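Local coordinates for protein Amuc_1102 (PDB 7DSZ) that is of unestablished function but has an immunoglobulin-like fold related to archaeal type IV pilus proteins, which suggests a pilus-associated role in Akkermansia muciniphila, at residues P15-R20 / A62-K67; I56-E61 / E107-S112; A73-F78 / Y95-Y100; L177-E182 / P194-P199. All coordinates share one frame; numbering follows the deposited sequence.

Interaction 1 of 4, residues P15-R20 / A62-K67; sequences PRMQVR and AAPTPK
Met17 lays its thioether across the ring of Pro66, the two side chains crossing at about a right angle with SD of Met17 3.8 Å from CD of Pro66. CG of Met17 stands anti to the backbone N (chi1 179°) and the chain runs straight until it bends at chi3 (53°). On the way CG passes 3.4 Å from the carbonyl O of Pro64, and CB rests against the Pro64 ring. SD also meets the methyl of Ala62, a residue whose CB packs more loosely on CG2 of Val19. Met17 and Val19 both lean on Tyr143 and Ile71 as well, so this apolar patch belongs to the buried side of the sheet.

The backbones are held by one antiparallel hydrogen-bonded pair. Gln18 N gives its hydrogen to Ala63 O, and Ala63 N returns one to Gln18 O; both bonds are 3.0 Å and nearly straight, though the first donor sits above the carbonyl plane. Ala63 O is gripped a second time by a water at 2.7 Å, which also accepts from Gln18 NE2 on the exposed face shared by Gln18 and Ala63. Beyond this pair the cis peptide before Pro64 turns the chain off the strand. Gln18 and Ala63 thus form the last hydrogen-bonded pair where strands 18-32 and 50-63 part, at the margin of an immunoglobulin-like beta fold.

Interaction 2 of 4, residues I56-E61 / E107-S112; sequences IPFKVE and ENTYAS
Strands 50-63 and 109-115 run antiparallel here, neighbours in the three-stranded sheet of the immunoglobulin-like fold. Four backbone hydrogen bonds join them in two hydrogen-bonded pairs, Ile56 with Ala111 and Phe58 with Thr109. The Ile56 pair is regular, both donors lying in the carbonyl planes; in the Phe58 pair Thr109 N comes nearly along the C=O axis of Phe58, at 2.9 Å from its O.

Two CH-pi contacts occupy opposite faces of the sheet. On the inner one, CG2 of Thr109 sits over a face of the Phe58 ring, 3.7 Å from its centroid. Both that methyl and CG of Phe58 (chi1 74°) take the crowded position between backbone N and carbonyl carbon. Ala111 CB adds an apolar contact at CE1 of Phe58, while Phe76 packs on this ring from the other sheet. On the outer face CB of Pro57 lies over the Tyr110 ring, which also makes a cation-pi contact with Arg192.

Water takes over where the strands separate. One molecule accepts from both Val60 N, at 2.8 Å, and Glu107 N, at 3.0 Å. Further out Lys59, bent at chi3 (-90°), brings CE to 3.4 Å from OD1 of Asn108.

Interaction 3 of 4, residues A73-F78 / Y95-Y100; sequences ALTFKF and YKEVKY
Phe76 and Tyr100 both set CG anti to the carbonyl carbon, with chi1 of -82° and -70°, and this brings their rings together on the same face of the sheet. They meet in an offset edge-to-face pair: the edge of Tyr100 points at the face of Phe76, centroids 5.4 Å apart and planes at 89°. CG1 of Val98 covers one face of Tyr100, whereas CG2 of Val98 touches CE1 of Phe78 at 3.8 Å.

On the other side of the sheet Tyr95 puts CG anti to the backbone N, so its ring runs alongside Lys77. Its OH donates to OE1 of Glu97 at 2.7 Å and lies 3.5 Å from CE of Lys77. A water links that hydroxyl to NZ of Lys77, whose salt bridge goes to Glu142. A phenylalanine at Tyr95 would probably leave the Glu97 carboxylate less firmly fixed, since the hydroxyl that donates to it would be gone.

Six backbone hydrogen bonds, three antiparallel hydrogen-bonded pairs, carry this hairpin of strands 70-83 and 91-104. Its two faces therefore differ in kind: aromatic and aliphatic groups turn into the core against Ala111 and Val139, while Lys77, Lys99, Glu97 and bridging waters line the polar side.

Interaction 4 of 4, residues L177-E182 / P194-P199; sequences LLNKDE and PEIMRP
Asp181 lays its carboxylate over one face of the Arg198 guanidinium, the two planes only 13° apart. OD2 of Asp181 is 3.7 Å from NH2 of Arg198, a long salt bridge in which charge alone acts, since the oxygen lies well out of the guanidinium plane. Beside it the Ile196 side chain reaches across to 177-182: CD1 rests 3.9 Å from CB of Lys180 and CG2 lies 3.8 Å from ND2 of Asn179.

No direct hydrogen bond crosses; waters do the joining. Two of them donate to OD2 of Asp181, at 2.8 and 2.7 Å, one accepting from Ile196 N and the other donating to Ile196 O. An alanine at Asp181 would probably loosen the hold between the two segments, as the carboxylate receiving both waters and facing the guanidinium would be lost.

Further back, OD1 of Asp181 is hydrogen-bonded to Ser186 OG. The turn that carries it is tied by Asn179 N giving a straight bond to the anti lone pair of Glu182 OE1, 2.9 Å away, an oxygen that also salt-bridges Lys96. The loop of 177-182 is thereby fastened to strand 91-104, which pairs antiparallel with the short strand 195-196, while Glu195 and Arg198 reach a second subunit.

Interactions 1 and 2 hold the same strand, 50-63: interaction 1 where its pairing with 18-32 ends, far from the chain's centre, with exposed residues around a buried Met17; interaction 2, about 17 Å away between centres, partly buried with one face toward the core. Interaction 3, near the chain's centre in the other sheet, faces interaction 2 across an aromatic core where Phe58 meets Phe76, and Tyr100 OH reaches Ser112 N. Interaction 4 lies at the surface but adjoins interaction 3 through Lys99 O with Met197 N and the Lys96–Glu182 salt bridge. Chemistry follows place: backbone ladders with buried rings in 2 and 3, a single bonded pair in 1, water and charge in 4.

Interaction 1 of 4, residues P15-R20 / A62-K67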
loop_
_atom_site.group_PDB
_atom_site.type_symbol
_atom_site.label_atom_id
_atom_site.label_comp_id
_atom_site.label_asym_id
_atom_site.label_seq_id
_atom_site.Cartn_x
_atom_site.Cartn_y
_atom_site.Cartn_z
ATOM N N PRO C 15 -12.748 23.024 18.116
ATOM C CA PRO C 15 -13.860 22.508 17.302
ATOM C C PRO C 15 -14.715 23.601 16.693
ATOM O O PRO C 15 -15.493 23.314 15.774
ATOM C CB PRO C 15 -14.664 21.666 18.303
ATOM C CG PRO C 15 -14.379 22.308 19.619
ATOM C CD PRO C 15 -12.952 22.766 19.552
ATOM N N ARG C 16 -14.598 24.835 17.174
ATOM C CA ARG C 16 -15.278 25.960 16.556
ATOM C C ARG C 16 -14.492 26.561 15.396
ATOM O O ARG C 16 -15.038 27.401 14.673
ATOM C CB ARG C 16 -15.559 27.048 17.602
ATOM C CG ARG C 16 -16.410 26.600 18.798
ATOM C CD ARG C 16 -17.906 26.820 18.570
ATOM N NE ARG C 16 -18.490 25.814 17.682
ATOM C CZ ARG C 16 -19.748 25.833 17.247
ATOM N NH1 ARG C 16 -20.565 26.814 17.612
ATOM N NH2 ARG C 16 -20.189 24.872 16.441
ATOM N N MET C 17 -13.237 26.155 15.193
ATOM C CA MET C 17 -12.458 26.708 14.088
ATOM C C MET C 17 -13.119 26.387 12.752
ATOM O O MET C 17 -13.632 25.284 12.536
ATOM C CB MET C 17 -11.023 26.162 14.114
ATOM C CG MET C 17 -10.135 26.660 12.970
ATOM S SD MET C 17 -8.478 25.902 13.005
ATOM C CE MET C 17 -8.951 24.180 13.046
ATOM N N GLN C 18 -13.143 27.373 11.864
ATOM C CA GLN C 18 -13.645 27.196 10.516
ATOM C C GLN C 18 -12.502 27.426 9.545
ATOM O O GLN C 18 -11.518 28.100 9.854
ATOM C CB GLN C 18 -14.815 28.141 10.211
ATOM C CG GLN C 18 -15.933 28.050 11.236
ATOM C CD GLN C 18 -17.104 28.954 10.890
ATOM O OE1 GLN C 18 -17.839 28.704 9.939
ATOM N NE2 GLN C 18 -17.263 30.017 11.647
ATOM N N VAL C 19 -12.654 26.877 8.353
ATOM C CA VAL C 19 -11.579 26.793 7.380
ATOM C C VAL C 19 -12.106 27.257 6.032
ATOM O O VAL C 19 -13.244 26.942 5.661
ATOM C CB VAL C 19 -11.052 25.336 7.323
ATOM C CG1 VAL C 19 -10.243 25.090 6.089
ATOM C CG2 VAL C 19 -10.253 25.023 8.590
ATOM N N ARG C 20 -11.284 28.004 5.305
ATOM C CA ARG C 20 -11.565 28.396 3.934
ATOM C C ARG C 20 -10.430 27.954 3.025
ATOM O O ARG C 20 -9.248 28.123 3.355
ATOM C CB ARG C 20 -11.761 29.903 3.815
ATOM C CG ARG C 20 -13.006 30.380 4.554
ATOM C CD ARG C 20 -14.265 29.836 3.888
ATOM N NE ARG C 20 -15.490 30.211 4.594
ATOM C CZ ARG C 20 -16.105 29.458 5.501
ATOM N NH1 ARG C 20 -15.629 28.262 5.841
ATOM N NH2 ARG C 20 -17.216 29.901 6.072
ATOM N N ALA C 62 -7.812 30.119 7.967
ATOM C CA ALA C 62 -8.688 29.657 9.027
ATOM C C ALA C 62 -9.007 30.787 10.003
ATOM O O ALA C 62 -8.255 31.756 10.147
ATOM C CB ALA C 62 -8.069 28.477 9.799
ATOM N N ALA C 63 -10.127 30.603 10.697
ATOM C CA ALA C 63 -10.641 31.509 11.714
ATOM C C ALA C 63 -11.114 30.693 12.914
ATOM O O ALA C 63 -12.127 29.988 12.830
ATOM C CB ALA C 63 -11.777 32.357 11.130
ATOM N N PRO C 64 -10.407 30.735 14.050
ATOM C CA PRO C 64 -9.155 31.462 14.228
ATOM C C PRO C 64 -7.996 30.646 13.672
ATOM O O PRO C 64 -8.198 29.491 13.295
ATOM C CB PRO C 64 -9.051 31.609 15.750
ATOM C CG PRO C 64 -9.720 30.385 16.263
ATOM C CD PRO C 64 -10.840 30.072 15.291
ATOM N N THR C 65 -6.825 31.232 13.633
ATOM C CA THR C 65 -5.675 30.523 13.081
ATOM C C THR C 65 -5.165 29.503 14.094
ATOM O O THR C 65 -4.933 29.855 15.256
ATOM C CB THR C 65 -4.590 31.515 12.700
ATOM O OG1 THR C 65 -5.124 32.424 11.735
ATOM C CG2 THR C 65 -3.376 30.804 12.087
ATOM N N PRO C 66 -5.013 28.236 13.706
ATOM C CA PRO C 66 -4.558 27.223 14.667
ATOM C C PRO C 66 -3.141 27.518 15.128
ATOM O O PRO C 66 -2.288 27.924 14.343
ATOM C CB PRO C 66 -4.640 25.909 13.878
ATOM C CG PRO C 66 -4.533 26.320 12.443
ATOM C CD PRO C 66 -5.214 27.682 12.357
ATOM N N LYS C 67 -2.913 27.324 16.434
ATOM C CA LYS C 67 -1.608 27.625 17.011
ATOM C C LYS C 67 -0.495 26.825 16.348
ATOM O O LYS C 67 0.618 27.341 16.170
ATOM C CB LYS C 67 -1.622 27.357 18.516
ATOM C CG LYS C 67 -2.577 28.258 19.290
ATOM C CD LYS C 67 -2.347 29.716 18.945
ATOM C CE LYS C 67 -3.274 30.619 19.740
ATOM N NZ LYS C 67 -3.199 32.022 19.258
HETATM O O HOH W 1 -14.682 30.455 13.429
#

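Interaction 2 of 4, residues I56-E61 / E107-S112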
loop_
_atom_site.group_PDB
_atom_site.type_symbol
_atom_site.label_atom_id
_atom_site.label_comp_id
_atom_site.label_asym_id
_atom_site.label_seq_id
_atom_site.Cartn_x
_atom_site.Cartn_y
_atom_site.Cartn_z
ATOM N N ILE C 56 -4.237 20.186 -8.717
ATOM C CA ILE C 56 -4.955 21.405 -8.378
ATOM C C ILE C 56 -4.233 22.174 -7.277
ATOM O O ILE C 56 -4.044 21.652 -6.172
ATOM C CB ILE C 56 -6.430 21.152 -8.001
ATOM C CG1 ILE C 56 -7.155 22.480 -7.749
ATOM C CG2 ILE C 56 -6.595 20.175 -6.825
ATOM C CD1 ILE C 56 -8.694 22.340 -7.888
ATOM N N PRO C 57 -3.779 23.397 -7.539
ATOM C CA PRO C 57 -3.191 24.216 -6.478
ATOM C C PRO C 57 -4.253 24.681 -5.504
ATOM O O PRO C 57 -5.394 24.944 -5.886
ATOM C CB PRO C 57 -2.610 25.428 -7.223
ATOM C CG PRO C 57 -2.711 25.131 -8.676
ATOM C CD PRO C 57 -3.832 24.103 -8.827
ATOM N N PHE C 58 -3.858 24.811 -4.238
ATOM C CA PHE C 58 -4.779 25.378 -3.261
ATOM C C PHE C 58 -4.015 25.976 -2.089
ATOM O O PHE C 58 -2.835 25.697 -1.882
ATOM C CB PHE C 58 -5.801 24.342 -2.778
ATOM C CG PHE C 58 -5.253 23.300 -1.833
ATOM C CD1 PHE C 58 -4.679 22.137 -2.317
ATOM C CD2 PHE C 58 -5.388 23.450 -0.468
ATOM C CE1 PHE C 58 -4.229 21.155 -1.446
ATOM C CE2 PHE C 58 -4.941 22.475 0.409
ATOM C CZ PHE C 58 -4.351 21.328 -0.077
ATOM N N LYS C 59 -4.718 26.831 -1.337
ATOM C CA LYS C 59 -4.193 27.435 -0.120
ATOM C C LYS C 59 -5.322 27.471 0.902
ATOM O O LYS C 59 -6.486 27.655 0.535
ATOM C CB LYS C 59 -3.643 28.854 -0.384
ATOM C CG LYS C 59 -3.134 29.554 0.869
ATOM C CD LYS C 59 -2.702 30.989 0.557
ATOM C CE LYS C 59 -1.245 31.041 0.179
ATOM N NZ LYS C 59 -0.715 32.450 0.196
ATOM N N VAL C 60 -4.982 27.269 2.174
ATOM C CA VAL C 60 -5.947 27.212 3.269
ATOM C C VAL C 60 -5.785 28.445 4.148
ATOM O O VAL C 60 -4.661 28.873 4.420
ATOM C CB VAL C 60 -5.755 25.945 4.127
ATOM C CG1 VAL C 60 -6.857 25.829 5.179
ATOM C CG2 VAL C 60 -5.699 24.711 3.246
ATOM N N GLU C 61 -6.903 28.975 4.643
ATOM C CA GLU C 61 -6.873 29.959 5.723
ATOM C C GLU C 61 -7.903 29.545 6.760
ATOM O O GLU C 61 -8.770 28.714 6.490
ATOM C CB GLU C 61 -7.151 31.387 5.213
ATOM C CG GLU C 61 -6.163 31.912 4.144
ATOM C CD GLU C 61 -4.768 32.216 4.682
ATOM O OE1 GLU C 61 -4.567 32.163 5.918
ATOM O OE2 GLU C 61 -3.876 32.533 3.859
ATOM N N GLU C 107 -0.237 28.533 3.198
ATOM C CA GLU C 107 0.865 28.028 2.391
ATOM C C GLU C 107 0.331 27.442 1.091
ATOM O O GLU C 107 -0.597 26.630 1.115
ATOM C CB GLU C 107 1.630 26.974 3.190
ATOM C CG GLU C 107 2.878 26.448 2.561
ATOM C CD GLU C 107 3.646 25.562 3.531
ATOM O OE1 GLU C 107 3.788 25.962 4.708
ATOM O OE2 GLU C 107 4.093 24.473 3.114
ATOM N N ASN C 108 0.903 27.856 -0.037
ATOM C CA ASN C 108 0.495 27.279 -1.309
ATOM C C ASN C 108 0.918 25.822 -1.348
ATOM O O ASN C 108 2.054 25.483 -1.001
ATOM C CB ASN C 108 1.107 28.042 -2.476
ATOM C CG ASN C 108 0.576 29.451 -2.578
ATOM O OD1 ASN C 108 -0.609 29.658 -2.825
ATOM N ND2 ASN C 108 1.452 30.430 -2.383
ATOM N N THR C 109 -0.005 24.954 -1.742
ATOM C CA THR C 109 0.304 23.535 -1.852
ATOM C C THR C 109 -0.557 22.962 -2.975
ATOM O O THR C 109 -1.147 23.708 -3.764
ATOM C CB THR C 109 0.117 22.849 -0.488
ATOM O OG1 THR C 109 0.505 21.471 -0.572
ATOM C CG2 THR C 109 -1.325 22.960 -0.007
ATOM N N TYR C 110 -0.580 21.634 -3.097
ATOM C CA TYR C 110 -1.252 20.983 -4.213
ATOM C C TYR C 110 -1.979 19.737 -3.740
ATOM O O TYR C 110 -1.542 19.063 -2.807
ATOM C CB TYR C 110 -0.272 20.534 -5.303
ATOM C CG TYR C 110 -0.049 21.518 -6.422
ATOM C CD1 TYR C 110 -0.837 21.475 -7.572
ATOM C CD2 TYR C 110 0.979 22.460 -6.350
ATOM C CE1 TYR C 110 -0.631 22.369 -8.620
ATOM C CE2 TYR C 110 1.190 23.364 -7.393
ATOM C CZ TYR C 110 0.391 23.298 -8.523
ATOM O OH TYR C 110 0.599 24.162 -9.578
ATOM N N ALA C 111 -3.073 19.417 -4.434
ATOM C CA ALA C 111 -3.719 18.110 -4.352
ATOM C C ALA C 111 -3.632 17.432 -5.721
ATOM O O ALA C 111 -3.456 18.094 -6.749
ATOM C CB ALA C 111 -5.179 18.239 -3.898
ATOM N N SER C 112 -3.746 16.103 -5.746
ATOM C CA SER C 112 -3.611 15.422 -7.029
ATOM C C SER C 112 -4.331 14.076 -7.017
ATOM O O SER C 112 -4.621 13.506 -5.961
ATOM C CB SER C 112 -2.130 15.218 -7.403
ATOM O OG SER C 112 -1.468 14.374 -6.464
HETATM O O HOH W 2 2.276 30.876 -0.123
HETATM O O HOH W 3 1.006 33.493 -2.436
HETATM O O HOH W 4 -2.427 26.507 3.042
#

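Interaction 3 of 4, residues A73-F78 / Y95-Y100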
loop_
_atom_site.group_PDB
_atom_site.type_symbol
_atom_site.label_atom_id
_atom_site.label_comp_id
_atom_site.label_asym_id
_atom_site.label_seq_id
_atom_site.Cartn_x
_atom_site.Cartn_y
_atom_site.Cartn_z
ATOM N N ALA C 73 -7.093 17.782 8.898
ATOM C CA ALA C 73 -7.358 17.067 7.649
ATOM C C ALA C 73 -8.261 17.896 6.751
ATOM O O ALA C 73 -8.978 18.782 7.211
ATOM C CB ALA C 73 -8.015 15.704 7.893
ATOM N N LEU C 74 -8.223 17.568 5.457
ATOM C CA LEU C 74 -9.154 18.052 4.446
ATOM C C LEU C 74 -9.449 16.882 3.534
ATOM O O LEU C 74 -8.530 16.143 3.162
ATOM C CB LEU C 74 -8.560 19.175 3.586
ATOM C CG LEU C 74 -8.425 20.587 4.101
ATOM C CD1 LEU C 74 -7.782 21.424 3.013
ATOM C CD2 LEU C 74 -9.836 21.109 4.454
ATOM N N THR C 75 -10.704 16.723 3.141
ATOM C CA THR C 75 -11.061 15.673 2.194
ATOM C C THR C 75 -11.300 16.289 0.822
ATOM O O THR C 75 -12.112 17.209 0.680
ATOM C CB THR C 75 -12.291 14.904 2.677
ATOM O OG1 THR C 75 -11.952 14.201 3.876
ATOM C CG2 THR C 75 -12.736 13.893 1.628
ATOM N N PHE C 76 -10.564 15.814 -0.174
ATOM C CA PHE C 76 -10.734 16.243 -1.556
ATOM C C PHE C 76 -11.495 15.163 -2.305
ATOM O O PHE C 76 -11.076 14.007 -2.307
ATOM C CB PHE C 76 -9.381 16.469 -2.235
ATOM C CG PHE C 76 -8.774 17.806 -1.947
ATOM C CD1 PHE C 76 -8.387 18.141 -0.656
ATOM C CD2 PHE C 76 -8.587 18.727 -2.965
ATOM C CE1 PHE C 76 -7.817 19.380 -0.384
ATOM C CE2 PHE C 76 -8.019 19.978 -2.698
ATOM C CZ PHE C 76 -7.641 20.299 -1.391
ATOM N N LYS C 77 -12.589 15.540 -2.960
ATOM C CA LYS C 77 -13.341 14.616 -3.803
ATOM C C LYS C 77 -13.131 15.026 -5.252
ATOM O O LYS C 77 -13.411 16.171 -5.625
ATOM C CB LYS C 77 -14.822 14.616 -3.426
ATOM C CG LYS C 77 -15.062 14.114 -2.021
ATOM C CD LYS C 77 -16.536 14.227 -1.615
ATOM C CE LYS C 77 -16.799 13.467 -0.301
ATOM N NZ LYS C 77 -18.227 13.603 0.129
ATOM N N PHE C 78 -12.580 14.111 -6.048
ATOM C CA PHE C 78 -12.306 14.358 -7.455
ATOM C C PHE C 78 -13.351 13.661 -8.317
ATOM O O PHE C 78 -13.670 12.495 -8.080
ATOM C CB PHE C 78 -10.928 13.833 -7.848
ATOM C CG PHE C 78 -9.783 14.536 -7.168
ATOM C CD1 PHE C 78 -9.402 14.155 -5.887
ATOM C CD2 PHE C 78 -9.087 15.542 -7.810
ATOM C CE1 PHE C 78 -8.332 14.777 -5.256
ATOM C CE2 PHE C 78 -8.013 16.181 -7.193
ATOM C CZ PHE C 78 -7.633 15.790 -5.919
ATOM N N TYR C 95 -14.455 8.653 -9.811
ATOM C CA TYR C 95 -14.516 9.338 -8.526
ATOM C C TYR C 95 -13.377 8.896 -7.628
ATOM O O TYR C 95 -13.024 7.712 -7.596
ATOM C CB TYR C 95 -15.836 9.041 -7.836
ATOM C CG TYR C 95 -15.950 9.507 -6.395
ATOM C CD1 TYR C 95 -16.257 10.836 -6.102
ATOM C CD2 TYR C 95 -15.816 8.617 -5.337
ATOM C CE1 TYR C 95 -16.410 11.270 -4.788
ATOM C CE2 TYR C 95 -15.961 9.043 -4.015
ATOM C CZ TYR C 95 -16.246 10.376 -3.760
ATOM O OH TYR C 95 -16.402 10.802 -2.468
ATOM N N LYS C 96 -12.826 9.841 -6.867
ATOM C CA LYS C 96 -11.818 9.486 -5.878
ATOM C C LYS C 96 -11.881 10.444 -4.698
ATOM O O LYS C 96 -11.956 11.660 -4.898
ATOM C CB LYS C 96 -10.422 9.518 -6.502
ATOM C CG LYS C 96 -9.318 9.106 -5.545
ATOM C CD LYS C 96 -9.401 7.618 -5.224
ATOM C CE LYS C 96 -8.081 7.118 -4.640
ATOM N NZ LYS C 96 -8.089 5.617 -4.487
ATOM N N GLU C 97 -11.840 9.891 -3.486
ATOM C CA GLU C 97 -11.651 10.652 -2.253
ATOM C C GLU C 97 -10.198 10.549 -1.816
ATOM O O GLU C 97 -9.657 9.440 -1.717
ATOM C CB GLU C 97 -12.528 10.119 -1.124
ATOM C CG GLU C 97 -13.880 10.729 -1.028
ATOM C CD GLU C 97 -14.724 10.090 0.070
ATOM O OE1 GLU C 97 -15.770 9.472 -0.257
ATOM O OE2 GLU C 97 -14.321 10.199 1.252
ATOM N N VAL C 98 -9.576 11.695 -1.553
ATOM C CA VAL C 98 -8.229 11.765 -0.990
ATOM C C VAL C 98 -8.322 12.568 0.298
ATOM O O VAL C 98 -8.691 13.749 0.266
ATOM C CB VAL C 98 -7.229 12.409 -1.965
ATOM C CG1 VAL C 98 -5.816 12.393 -1.390
ATOM C CG2 VAL C 98 -7.258 11.700 -3.325
ATOM N N LYS C 99 -7.995 11.942 1.432
ATOM C CA LYS C 99 -7.997 12.644 2.712
ATOM C C LYS C 99 -6.560 13.033 3.028
ATOM O O LYS C 99 -5.703 12.162 3.202
ATOM C CB LYS C 99 -8.591 11.783 3.827
ATOM C CG LYS C 99 -8.698 12.524 5.167
ATOM C CD LYS C 99 -9.362 11.653 6.230
ATOM C CE LYS C 99 -9.382 12.346 7.593
ATOM N NZ LYS C 99 -10.769 12.647 8.086
ATOM N N TYR C 100 -6.295 14.332 3.062
ATOM C CA TYR C 100 -4.978 14.847 3.412
ATOM C C TYR C 100 -4.950 15.123 4.900
ATOM O O TYR C 100 -5.957 15.539 5.468
ATOM C CB TYR C 100 -4.676 16.135 2.643
ATOM C CG TYR C 100 -4.453 15.899 1.190
ATOM C CD1 TYR C 100 -3.260 15.346 0.736
ATOM C CD2 TYR C 100 -5.449 16.189 0.265
ATOM C CE1 TYR C 100 -3.051 15.121 -0.611
ATOM C CE2 TYR C 100 -5.245 15.971 -1.086
ATOM C CZ TYR C 100 -4.055 15.436 -1.510
ATOM O OH TYR C 100 -3.845 15.209 -2.846
HETATM O O HOH W 5 -11.437 15.344 6.428
HETATM O O HOH W 6 -19.369 11.897 -1.846
#

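Interaction 4 of 4, residues L177-E182 / P194-P199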
loop_
_atom_site.group_PDB
_atom_site.type_symbol
_atom_site.label_atom_id
_atom_site.label_comp_id
_atom_site.label_asym_id
_atom_site.label_seq_id
_atom_site.Cartn_x
_atom_site.Cartn_y
_atom_site.Cartn_z
ATOM N N LEU C 177 -9.203 5.840 -10.362
ATOM C CA LEU C 177 -8.430 7.009 -9.981
ATOM C C LEU C 177 -7.591 6.657 -8.771
ATOM O O LEU C 177 -8.082 6.032 -7.829
ATOM C CB LEU C 177 -9.363 8.159 -9.633
ATOM C CG LEU C 177 -9.892 8.954 -10.815
ATOM C CD1 LEU C 177 -10.920 9.964 -10.303
ATOM C CD2 LEU C 177 -8.714 9.633 -11.502
ATOM N N LEU C 178 -6.325 7.062 -8.789
ATOM C CA LEU C 178 -5.389 6.666 -7.755
ATOM C C LEU C 178 -4.891 7.900 -7.016
ATOM O O LEU C 178 -4.739 8.966 -7.611
ATOM C CB LEU C 178 -4.212 5.943 -8.363
ATOM C CG LEU C 178 -4.629 4.722 -9.196
ATOM C CD1 LEU C 178 -3.447 4.238 -10.031
ATOM C CD2 LEU C 178 -5.072 3.636 -8.250
ATOM N N ASN C 179 -4.645 7.744 -5.723
ATOM C CA ASN C 179 -3.946 8.817 -5.024
ATOM C C ASN C 179 -2.442 8.614 -5.211
ATOM O O ASN C 179 -1.977 7.586 -5.720
ATOM C CB ASN C 179 -4.399 8.913 -3.545
ATOM C CG ASN C 179 -3.818 7.806 -2.632
ATOM O OD1 ASN C 179 -2.674 7.415 -2.746
ATOM N ND2 ASN C 179 -4.633 7.345 -1.683
ATOM N N LYS C 180 -1.672 9.638 -4.824
ATOM C CA LYS C 180 -0.248 9.647 -5.125
ATOM C C LYS C 180 0.475 8.459 -4.508
ATOM O O LYS C 180 1.404 7.911 -5.115
ATOM C CB LYS C 180 0.360 10.978 -4.637
ATOM C CG LYS C 180 1.848 11.107 -4.864
ATOM C CD LYS C 180 2.266 12.577 -4.642
ATOM C CE LYS C 180 3.770 12.776 -4.812
ATOM N NZ LYS C 180 4.521 12.253 -3.637
ATOM N N ASP C 181 0.067 8.043 -3.295
ATOM C CA ASP C 181 0.712 6.915 -2.633
ATOM C C ASP C 181 0.324 5.584 -3.242
ATOM O O ASP C 181 0.906 4.562 -2.869
ATOM C CB ASP C 181 0.396 6.918 -1.128
ATOM C CG ASP C 181 1.151 8.020 -0.385
ATOM O OD1 ASP C 181 2.202 8.468 -0.897
ATOM O OD2 ASP C 181 0.707 8.441 0.700
ATOM N N GLU C 182 -0.630 5.583 -4.171
ATOM C CA GLU C 182 -0.989 4.408 -4.953
ATOM C C GLU C 182 -0.347 4.396 -6.339
ATOM O O GLU C 182 -0.796 3.648 -7.220
ATOM C CB GLU C 182 -2.509 4.335 -5.076
ATOM C CG GLU C 182 -3.208 4.191 -3.723
ATOM C CD GLU C 182 -4.733 4.306 -3.814
ATOM O OE1 GLU C 182 -5.261 5.169 -4.555
ATOM O OE2 GLU C 182 -5.416 3.526 -3.116
ATOM N N PRO C 194 0.369 17.755 0.683
ATOM C CA PRO C 194 0.283 17.265 2.063
ATOM C C PRO C 194 0.361 15.744 2.116
ATOM O O PRO C 194 0.236 15.032 1.113
ATOM C CB PRO C 194 -1.085 17.762 2.553
ATOM C CG PRO C 194 -1.596 18.706 1.472
ATOM C CD PRO C 194 -0.931 18.261 0.205
ATOM N N GLU C 195 0.567 15.250 3.337
ATOM C CA GLU C 195 0.512 13.820 3.613
ATOM C C GLU C 195 -0.885 13.272 3.334
ATOM O O GLU C 195 -1.890 13.932 3.602
ATOM C CB GLU C 195 0.888 13.581 5.082
ATOM C CG GLU C 195 0.840 12.133 5.544
ATOM C CD GLU C 195 1.196 11.981 7.025
ATOM O OE1 GLU C 195 1.575 12.988 7.660
ATOM O OE2 GLU C 195 1.115 10.846 7.527
ATOM N N ILE C 196 -0.953 12.042 2.823
ATOM C CA ILE C 196 -2.233 11.371 2.561
ATOM C C ILE C 196 -2.541 10.392 3.679
ATOM O O ILE C 196 -1.702 9.551 4.019
ATOM C CB ILE C 196 -2.207 10.632 1.216
ATOM C CG1 ILE C 196 -1.963 11.628 0.079
ATOM C CG2 ILE C 196 -3.505 9.794 1.036
ATOM C CD1 ILE C 196 -1.675 10.956 -1.262
ATOM N N MET C 197 -3.764 10.448 4.202
ATOM C CA MET C 197 -4.178 9.483 5.213
ATOM C C MET C 197 -4.335 8.097 4.582
ATOM O O MET C 197 -5.022 7.942 3.568
ATOM C CB MET C 197 -5.487 9.918 5.864
ATOM C CG MET C 197 -5.931 8.960 6.940
ATOM S SD MET C 197 -4.990 9.268 8.445
ATOM C CE MET C 197 -6.232 10.207 9.345
ATOM N N ARG C 198 -3.666 7.105 5.173
ATOM C CA ARG C 198 -3.674 5.729 4.674
ATOM C C ARG C 198 -5.039 5.079 4.916
ATOM O O ARG C 198 -5.816 5.538 5.757
ATOM C CB ARG C 198 -2.576 4.901 5.358
ATOM C CG ARG C 198 -1.130 5.283 5.011
ATOM C CD ARG C 198 -0.584 4.553 3.778
ATOM N NE ARG C 198 0.631 5.207 3.291
ATOM C CZ ARG C 198 1.381 4.766 2.282
ATOM N NH1 ARG C 198 1.057 3.650 1.644
ATOM N NH2 ARG C 198 2.459 5.445 1.905
ATOM N N PRO C 199 -5.350 3.994 4.198
ATOM C CA PRO C 199 -6.684 3.390 4.335
ATOM C C PRO C 199 -6.910 2.853 5.743
ATOM O O PRO C 199 -5.989 2.355 6.398
ATOM C CB PRO C 199 -6.678 2.263 3.291
ATOM C CG PRO C 199 -5.569 2.610 2.335
ATOM C CD PRO C 199 -4.538 3.306 3.173
HETATM O O HOH W 7 1.468 10.735 2.050
HETATM O O HOH W 8 -1.333 7.317 2.076
HETATM O O HOH W 9 3.119 3.699 -0.709
#